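Local structure of citrate synthase (2P2W) at residues 64-67 with 68-72. The protein probably catalyses the condensation of oxaloacetate with acetyl-CoA, with hydrolysis of the thioester, to give citrate and CoA in the tricarboxylic acid cycle. Numbering follows the deposited sequence.
Sequences KRKM and ADYRE
Lys66 and Tyr70, four residues apart, lie alongside each other, both leading away from the helix in one direction, with CG and CD of the lysine meeting the CD2-CE2 side of the phenol obliquely. The touching atoms are Lys66 CG and Tyr70 CE2, 3.4 Å apart, with Lys66 CD following at 4.0 Å from the same ring carbon. Lys66 sends CG anti to its backbone N (chi1 175°), which sets the chain beside the ring; bends at the last two torsions then bring NZ to 3.7 Å from Tyr70 OH. Both polar ends converge on Glu113 of helix 110-133, the ammonium by a salt bridge and the hydroxyl by a hydrogen bond, both to OE2. A phenylalanine in place of Tyr70 would probably leave Glu113 OE2 without the hydrogen bond of the hydroxyl.

The backbone marks this as the C-terminal end of helix 57-69 in the mainly helical citrate synthase fold. Ala68 N still makes an i to i-4 bond to Lys64 O (3.0 Å, 155° at the hydrogen), whereas Asp69 N divides itself weakly between Arg65 O and Lys66 O. Tyr70 N is bonded to Met67 O at 3.0 Å, an i to i-3 bond whose donor stands well above the carbonyl plane. Arg71 folds back over this last turn: its CG lies 3.5 Å from Met67 O, and its guanidinium lays one face, near the rim, over Ala68 CA while NH2 hydrogen-bonds Leu145 O. Met67 points elsewhere, packing its thioether chain on Ile116 and Ser120 of helix 110-133.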
ATOM      1  N   LYS A  64     -21.943  11.653  16.306  1.00 20.34           N
ATOM      2  CA  LYS A  64     -21.652  10.521  17.182  1.00 22.17           C
ATOM      3  C   LYS A  64     -22.623   9.382  16.907  1.00 21.34           C
ATOM      4  O   LYS A  64     -22.240   8.215  16.931  1.00 20.38           O
ATOM      5  CB  LYS A  64     -21.722  10.929  18.659  1.00 23.96           C
ATOM      6  CG  LYS A  64     -20.431  11.546  19.184  1.00 27.37           C
ATOM      7  CD  LYS A  64     -20.554  12.006  20.632  1.00 30.84           C
ATOM      8  CE  LYS A  64     -20.765  10.827  21.572  1.00 33.65           C
ATOM      9  NZ  LYS A  64     -20.097  11.039  22.889  1.00 36.94           N
ATOM     10  N   ARG A  65     -23.881   9.719  16.640  1.00 20.71           N
ATOM     11  CA  ARG A  65     -24.873   8.691  16.339  1.00 19.82           C
ATOM     12  C   ARG A  65     -24.573   8.045  14.987  1.00 20.16           C
ATOM     13  O   ARG A  65     -24.828   6.856  14.790  1.00 19.86           O
ATOM     14  CB  ARG A  65     -26.289   9.280  16.331  1.00 21.22           C
ATOM     15  CG  ARG A  65     -26.802   9.680  17.710  1.00 21.50           C
ATOM     16  CD  ARG A  65     -28.323   9.648  17.747  1.00 27.18           C
ATOM     17  NE  ARG A  65     -28.920  10.562  16.782  1.00 30.12           N
ATOM     18  CZ  ARG A  65     -29.303  11.803  17.065  1.00 34.38           C
ATOM     19  NH1 ARG A  65     -29.155  12.282  18.294  1.00 34.82           N
ATOM     20  NH2 ARG A  65     -29.829  12.568  16.118  1.00 35.89           N
ATOM     21  N   LYS A  66     -24.027   8.831  14.062  1.00 20.32           N
ATOM     22  CA  LYS A  66     -23.683   8.333  12.732  1.00 20.14           C
ATOM     23  C   LYS A  66     -22.565   7.298  12.830  1.00 20.33           C
ATOM     24  O   LYS A  66     -22.684   6.183  12.311  1.00 19.96           O
ATOM     25  CB  LYS A  66     -23.224   9.483  11.828  1.00 22.57           C
ATOM     26  CG  LYS A  66     -22.735   9.026  10.456  1.00 22.93           C
ATOM     27  CD  LYS A  66     -22.378  10.203   9.556  1.00 27.64           C
ATOM     28  CE  LYS A  66     -23.622  10.869   9.003  1.00 30.52           C
ATOM     29  NZ  LYS A  66     -23.983  10.286   7.680  1.00 34.50           N
ATOM     30  N   MET A  67     -21.468   7.670  13.485  1.00 18.85           N
ATOM     31  CA  MET A  67     -20.358   6.739  13.631  1.00 19.47           C
ATOM     32  C   MET A  67     -20.816   5.489  14.376  1.00 19.37           C
ATOM     33  O   MET A  67     -20.448   4.375  14.011  1.00 18.79           O
ATOM     34  CB  MET A  67     -19.186   7.401  14.364  1.00 19.17           C
ATOM     35  CG  MET A  67     -18.484   8.468  13.533  1.00 21.51           C
ATOM     36  SD  MET A  67     -16.951   9.053  14.284  1.00 22.54           S
ATOM     37  CE  MET A  67     -15.950   7.572  14.178  1.00 21.56           C
ATOM     38  N   ALA A  68     -21.638   5.674  15.405  1.00 19.15           N
ATOM     39  CA  ALA A  68     -22.133   4.545  16.191  1.00 20.35           C
ATOM     40  C   ALA A  68     -23.014   3.609  15.359  1.00 21.15           C
ATOM     41  O   ALA A  68     -23.110   2.413  15.640  1.00 22.22           O
ATOM     42  CB  ALA A  68     -22.910   5.055  17.401  1.00 21.06           C
ATOM     43  N   ASP A  69     -23.652   4.157  14.333  1.00 19.46           N
ATOM     44  CA  ASP A  69     -24.529   3.379  13.471  1.00 20.30           C
ATOM     45  C   ASP A  69     -23.727   2.640  12.378  1.00 21.20           C
ATOM     46  O   ASP A  69     -24.270   1.798  11.665  1.00 22.70           O
ATOM     47  CB  ASP A  69     -25.571   4.320  12.848  1.00 19.93           C
ATOM     48  CG  ASP A  69     -26.799   3.592  12.331  1.00 20.92           C
ATOM     49  OD1 ASP A  69     -27.277   2.655  13.008  1.00 19.21           O
ATOM     50  OD2 ASP A  69     -27.303   3.979  11.255  1.00 20.47           O
ATOM     51  N   TYR A  70     -22.436   2.950  12.269  1.00 20.88           N
ATOM     52  CA  TYR A  70     -21.560   2.333  11.266  1.00 23.06           C
ATOM     53  C   TYR A  70     -20.571   1.299  11.817  1.00 22.71           C
ATOM     54  O   TYR A  70     -19.635   0.899  11.115  1.00 21.08           O
ATOM     55  CB  TYR A  70     -20.735   3.403  10.543  1.00 24.39           C
ATOM     56  CG  TYR A  70     -21.493   4.302   9.596  1.00 26.52           C
ATOM     57  CD1 TYR A  70     -22.557   3.815   8.836  1.00 29.41           C
ATOM     58  CD2 TYR A  70     -21.090   5.624   9.397  1.00 27.80           C
ATOM     59  CE1 TYR A  70     -23.198   4.626   7.896  1.00 32.52           C
ATOM     60  CE2 TYR A  70     -21.720   6.439   8.462  1.00 29.20           C
ATOM     61  CZ  TYR A  70     -22.772   5.935   7.715  1.00 32.42           C
ATOM     62  OH  TYR A  70     -23.392   6.734   6.781  1.00 36.09           O
ATOM     63  N   ARG A  71     -20.779   0.852  13.051  1.00 22.10           N
ATOM     64  CA  ARG A  71     -19.864  -0.102  13.682  1.00 20.68           C
ATOM     65  C   ARG A  71     -20.013  -1.579  13.327  1.00 20.43           C
ATOM     66  O   ARG A  71     -19.183  -2.397  13.730  1.00 19.29           O
ATOM     67  CB  ARG A  71     -19.963   0.038  15.200  1.00 20.79           C
ATOM     68  CG  ARG A  71     -19.619   1.421  15.704  1.00 19.69           C
ATOM     69  CD  ARG A  71     -19.895   1.548  17.189  1.00 19.06           C
ATOM     70  NE  ARG A  71     -19.634   2.906  17.655  1.00 20.33           N
ATOM     71  CZ  ARG A  71     -20.001   3.372  18.842  1.00 20.23           C
ATOM     72  NH1 ARG A  71     -20.648   2.583  19.691  1.00 20.47           N
ATOM     73  NH2 ARG A  71     -19.726   4.627  19.175  1.00 19.33           N
ATOM     74  N   GLU A  72     -21.049  -1.931  12.575  1.00 19.99           N
ATOM     75  CA  GLU A  72     -21.278  -3.334  12.244  1.00 21.33           C
ATOM     76  C   GLU A  72     -20.486  -3.886  11.064  1.00 21.93           C
ATOM     77  O   GLU A  72     -20.208  -3.180  10.094  1.00 19.80           O
ATOM     78  CB  GLU A  72     -22.769  -3.578  11.971  1.00 23.03           C
ATOM     79  CG  GLU A  72     -23.703  -3.256  13.124  1.00 27.19           C
ATOM     80  CD  GLU A  72     -23.400  -4.066  14.369  1.00 31.20           C
ATOM     81  OE1 GLU A  72     -23.043  -5.255  14.237  1.00 33.43           O
ATOM     82  OE2 GLU A  72     -23.521  -3.515  15.482  1.00 36.05           O
TER